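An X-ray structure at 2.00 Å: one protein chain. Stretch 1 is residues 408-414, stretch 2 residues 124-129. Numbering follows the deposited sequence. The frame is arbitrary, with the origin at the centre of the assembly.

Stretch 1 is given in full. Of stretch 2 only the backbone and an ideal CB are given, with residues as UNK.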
ATOM      1  N   GLU B 408      -7.998 -15.434   9.485  1.00 31.63           N
ATOM      2  CA  GLU B 408      -8.415 -16.673   8.827  1.00 30.72           C
ATOM      3  C   GLU B 408      -7.397 -17.215   7.886  1.00 30.52           C
ATOM      4  O   GLU B 408      -7.275 -18.428   7.712  1.00 30.57           O
ATOM      5  CB  GLU B 408      -9.711 -16.475   8.026  1.00 30.73           C
ATOM      6  CG  GLU B 408     -10.819 -16.027   8.834  1.00 35.18           C
ATOM      7  CD  GLU B 408     -11.513 -17.169   9.563  1.00 42.87           C
ATOM      8  OE1 GLU B 408     -11.017 -18.343   9.592  1.00 40.02           O
ATOM      9  OE2 GLU B 408     -12.561 -16.847  10.177  1.00 50.45           O
ATOM     10  N   LEU B 409      -6.679 -16.322   7.189  1.00 29.71           N
ATOM     11  CA  LEU B 409      -5.740 -16.800   6.219  1.00 27.47           C
ATOM     12  C   LEU B 409      -4.560 -17.498   6.948  1.00 26.20           C
ATOM     13  O   LEU B 409      -3.934 -18.393   6.409  1.00 24.46           O
ATOM     14  CB  LEU B 409      -5.218 -15.610   5.352  1.00 28.45           C
ATOM     15  CG  LEU B 409      -6.272 -15.075   4.342  1.00 28.74           C
ATOM     16  CD1 LEU B 409      -5.744 -13.855   3.602  1.00 30.23           C
ATOM     17  CD2 LEU B 409      -6.715 -16.136   3.379  1.00 22.48           C
ATOM     18  N   VAL B 410      -4.213 -16.980   8.122  1.00 26.78           N
ATOM     19  CA  VAL B 410      -3.159 -17.604   8.954  1.00 26.58           C
ATOM     20  C   VAL B 410      -3.698 -18.966   9.400  1.00 27.31           C
ATOM     21  O   VAL B 410      -2.932 -19.911   9.398  1.00 28.80           O
ATOM     22  CB  VAL B 410      -2.754 -16.695  10.144  1.00 26.56           C
ATOM     23  CG1 VAL B 410      -1.970 -17.451  11.258  1.00 30.13           C
ATOM     24  CG2 VAL B 410      -1.903 -15.491   9.650  1.00 25.36           C
ATOM     25  N   ARG B 411      -4.999 -19.076   9.740  1.00 29.27           N
ATOM     26  CA  ARG B 411      -5.549 -20.415  10.119  1.00 30.52           C
ATOM     27  C   ARG B 411      -5.536 -21.343   8.941  1.00 30.24           C
ATOM     28  O   ARG B 411      -5.365 -22.523   9.123  1.00 30.99           O
ATOM     29  CB  ARG B 411      -6.933 -20.327  10.759  1.00 31.29           C
ATOM     30  CG  ARG B 411      -6.857 -19.667  12.187  1.00 37.80           C
ATOM     31  CD  ARG B 411      -8.170 -19.635  12.933  1.00 45.37           C
ATOM     32  NE  ARG B 411      -8.431 -18.289  13.482  1.00 53.33           N
ATOM     33  CZ  ARG B 411      -9.235 -17.372  12.922  1.00 56.10           C
ATOM     34  NH1 ARG B 411      -9.878 -17.639  11.785  1.00 58.12           N
ATOM     35  NH2 ARG B 411      -9.409 -16.183  13.495  1.00 56.33           N
ATOM     36  N   VAL B 412      -5.703 -20.830   7.709  1.00 28.97           N
ATOM     37  CA  VAL B 412      -5.577 -21.701   6.510  1.00 27.05           C
ATOM     38  C   VAL B 412      -4.170 -22.191   6.381  1.00 25.84           C
ATOM     39  O   VAL B 412      -3.965 -23.370   6.087  1.00 25.29           O
ATOM     40  CB  VAL B 412      -5.919 -21.030   5.087  1.00 26.52           C
ATOM     41  CG1 VAL B 412      -5.340 -21.875   3.891  1.00 29.73           C
ATOM     42  CG2 VAL B 412      -7.365 -20.948   4.911  1.00 28.85           C
ATOM     43  N   ALA B 413      -3.179 -21.306   6.526  1.00 26.21           N
ATOM     44  CA  ALA B 413      -1.824 -21.806   6.277  1.00 26.27           C
ATOM     45  C   ALA B 413      -1.415 -22.741   7.424  1.00 28.18           C
ATOM     46  O   ALA B 413      -0.673 -23.688   7.185  1.00 27.82           O
ATOM     47  CB  ALA B 413      -0.826 -20.728   6.103  1.00 28.34           C
ATOM     48  N   GLU B 414      -1.920 -22.480   8.632  1.00 30.47           N
ATOM     49  CA  GLU B 414      -1.498 -23.330   9.785  1.00 34.78           C
ATOM     50  C   GLU B 414      -2.167 -24.705   9.760  1.00 35.05           C
ATOM     51  O   GLU B 414      -1.514 -25.670  10.034  1.00 34.19           O
ATOM     52  CB  GLU B 414      -1.745 -22.626  11.123  1.00 34.94           C
ATOM     53  CG  GLU B 414      -0.604 -21.655  11.421  1.00 41.85           C
ATOM     54  CD  GLU B 414      -0.894 -20.657  12.566  1.00 49.58           C
ATOM     55  OE1 GLU B 414      -2.007 -20.682  13.179  1.00 54.49           O
ATOM     56  OE2 GLU B 414       0.019 -19.821  12.842  1.00 52.08           O
ATOM     57  N   UNK B 124       6.713 -20.377  -0.224  1.00 31.96           N
ATOM     58  CA  UNK B 124       5.697 -19.670   0.516  1.00 31.07           C
ATOM     59  C   UNK B 124       4.855 -20.519   1.494  1.00 30.79           C
ATOM     60  O   UNK B 124       4.629 -21.653   1.215  1.00 29.69           O
ATOM     61  CB  UNK B 124       4.762 -18.994  -0.489  1.00 31.07           C
ATOM     62  N   UNK B 125       4.323 -19.967   2.570  1.00 30.86           N
ATOM     63  CA  UNK B 125       3.409 -20.736   3.424  1.00 31.62           C
ATOM     64  C   UNK B 125       1.943 -20.703   3.015  1.00 32.45           C
ATOM     65  O   UNK B 125       1.118 -21.506   3.554  1.00 30.34           O
ATOM     66  CB  UNK B 125       3.520 -20.223   4.861  1.00 31.62           C
ATOM     67  N   UNK B 126       1.601 -19.722   2.155  1.00 30.76           N
ATOM     68  CA  UNK B 126       0.203 -19.534   1.609  1.00 29.07           C
ATOM     69  C   UNK B 126       0.346 -18.986   0.152  1.00 30.71           C
ATOM     70  O   UNK B 126       1.208 -18.090  -0.083  1.00 28.92           O
ATOM     71  CB  UNK B 126      -0.614 -18.573   2.475  1.00 29.07           C
ATOM     72  N   UNK B 127      -0.295 -19.637  -0.847  1.00 29.31           N
ATOM     73  CA  UNK B 127      -0.517 -18.999  -2.170  1.00 27.36           C
ATOM     74  C   UNK B 127      -1.961 -18.431  -2.250  1.00 28.59           C
ATOM     75  O   UNK B 127      -2.964 -19.127  -1.861  1.00 26.91           O
ATOM     76  CB  UNK B 127      -0.280 -20.007  -3.297  1.00 27.36           C
ATOM     77  N   UNK B 128      -2.080 -17.151  -2.656  1.00 26.31           N
ATOM     78  CA  UNK B 128      -3.437 -16.493  -2.889  1.00 25.52           C
ATOM     79  C   UNK B 128      -3.469 -16.135  -4.371  1.00 26.15           C
ATOM     80  O   UNK B 128      -2.633 -15.356  -4.839  1.00 25.58           O
ATOM     81  CB  UNK B 128      -3.653 -15.250  -2.023  1.00 25.52           C
ATOM     82  N   UNK B 129      -4.357 -16.775  -5.126  1.00 24.32           N
ATOM     83  CA  UNK B 129      -4.358 -16.539  -6.575  1.00 23.85           C
ATOM     84  C   UNK B 129      -5.687 -15.909  -6.983  1.00 24.33           C
ATOM     85  O   UNK B 129      -6.765 -16.422  -6.679  1.00 21.87           O
ATOM     86  CB  UNK B 129      -4.121 -17.840  -7.344  1.00 23.85           C
TER

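The helix of stretch 1 turns one face to the other segment, built from Leu409, Val412 and Ala413, whose CA-to-CB bonds all point toward it. Val410 and Glu414 point away. What the helix offers is therefore apolar: two branched side chains, a methyl, and a backbone already engaged in its own helical hydrogen bonds, such as Ala413 N to Leu409 O at 3.0 Å.

Position 124 lies beyond the reach of this face, with nothing of the helix within 5.5 Å of its ideal CB. Phi of -64° and psi of 152° suit an extended or polyproline-like conformation, so proline is admissible along with most other residues. The deposited residue is Pro124, and it makes no contact with the helix.

Position 125 comes closer, but its CA-to-CB bond runs sideways to the helix, and the ideal CB is 4.5 Å from Ala413 CB. Stretch 1 supplies no charge or donor here, only a methyl, so small, polar or acidic residues would all be tolerated. The tightest approach belongs to the backbone, whatever the side chain: the carbonyl O of 125 sits 3.3 Å from Ala413 CB. The deposited residue is Asp125, with chi1 in m; its OD2 finds a hydrogen-bonding partner elsewhere in the structure, and none in the helix.

Position 126 is the heart of the contact. Phi and psi of -146° and 127° are those of a strand, and CA-to-CB points toward the helix. The ideal CB lies 4.2 Å from Ala413 CB and 5.2 Å from Leu409 O, while the CA atoms of 126 and Ala413 are 5.6 Å apart, a closeness compatible with the small alanine side chain. Beyond CB, space remains between Leu409 and Val412, lined mostly with carbon, the exception being Leu409 O, which already accepts the helical hydrogen bond from Ala413 N. Leucine, isoleucine, valine or methionine could each use it; a charge would find no oppositely charged partner among these residues. The deposited residue is Leu126, with chi1 t and chi2 p. Its two methyls divide the groove: CD1 packs 3.6 Å from Val412 CG1, whereas CD2 lies 3.8 Å from Leu409 CB and 3.7 Å from Leu409 O. Its CB rests 4.1 Å from Ala413 CB.

Position 127 takes the alternate side of the strand, and no atom of the helix lies within 5.5 Å of its ideal CB. Phi and psi of -99° and 130° favour beta-branched residues without demanding them. The deposited residue is Val127, chi1 t, which leaves the helix untouched.

Position 128 faces the helix again, though from farther off: its ideal CB has no neighbour in stretch 1 within 5.5 Å. A short side chain would fall short of Leu409, so a longer apolar one, such as isoleucine, leucine or methionine, suits best. The deposited residue is Ile128, with chi1 m and chi2 t, and this extension brings its CD1 to 4.0 Å from Leu409 CD1.

Position 129 is out of reach, so the helix sets no condition on it. The deposited residue is Trp129, whose NE1 is hydrogen-bonded elsewhere in the structure.

Stretch 2, residues 124-129: PDLVIW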
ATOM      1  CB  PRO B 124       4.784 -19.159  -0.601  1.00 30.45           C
ATOM      2  CG  PRO B 124       4.846 -20.119  -1.583  1.00 31.65           C
ATOM      3  CD  PRO B 124       6.316 -20.570  -1.615  1.00 31.54           C
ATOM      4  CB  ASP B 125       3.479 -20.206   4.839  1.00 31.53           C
ATOM      5  CG  ASP B 125       4.935 -20.262   5.375  1.00 36.19           C
ATOM      6  OD1 ASP B 125       5.455 -21.406   5.501  1.00 38.54           O
ATOM      7  OD2 ASP B 125       5.601 -19.190   5.487  1.00 33.82           O
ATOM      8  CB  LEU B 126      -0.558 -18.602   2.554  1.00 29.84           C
ATOM      9  CG  LEU B 126      -2.077 -18.343   2.309  1.00 26.73           C
ATOM     10  CD1 LEU B 126      -2.866 -19.654   2.517  1.00 25.61           C
ATOM     11  CD2 LEU B 126      -2.545 -17.261   3.175  1.00 29.90           C
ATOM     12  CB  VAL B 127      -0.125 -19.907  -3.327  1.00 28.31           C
ATOM     13  CG1 VAL B 127      -0.461 -19.257  -4.792  1.00 26.69           C
ATOM     14  CG2 VAL B 127       1.400 -20.302  -3.191  1.00 25.77           C
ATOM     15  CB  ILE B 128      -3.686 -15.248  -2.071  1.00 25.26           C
ATOM     16  CG1 ILE B 128      -3.506 -15.547  -0.530  1.00 25.35           C
ATOM     17  CG2 ILE B 128      -5.107 -14.621  -2.389  1.00 28.96           C
ATOM     18  CD1 ILE B 128      -3.596 -14.350   0.315  1.00 26.92           C
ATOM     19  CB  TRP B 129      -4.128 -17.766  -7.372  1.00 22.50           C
ATOM     20  CG  TRP B 129      -4.907 -19.062  -6.983  1.00 25.44           C
ATOM     21  CD1 TRP B 129      -4.764 -19.861  -5.802  1.00 24.37           C
ATOM     22  CD2 TRP B 129      -5.931 -19.703  -7.767  1.00 24.18           C
ATOM     23  NE1 TRP B 129      -5.588 -20.973  -5.901  1.00 23.41           N
ATOM     24  CE2 TRP B 129      -6.326 -20.892  -7.064  1.00 25.35           C
ATOM     25  CE3 TRP B 129      -6.461 -19.462  -9.057  1.00 22.19           C
ATOM     26  CZ2 TRP B 129      -7.268 -21.794  -7.593  1.00 26.03           C
ATOM     27  CZ3 TRP B 129      -7.388 -20.351  -9.572  1.00 21.30           C
ATOM     28  CH2 TRP B 129      -7.784 -21.527  -8.831  1.00 23.24           C
TER
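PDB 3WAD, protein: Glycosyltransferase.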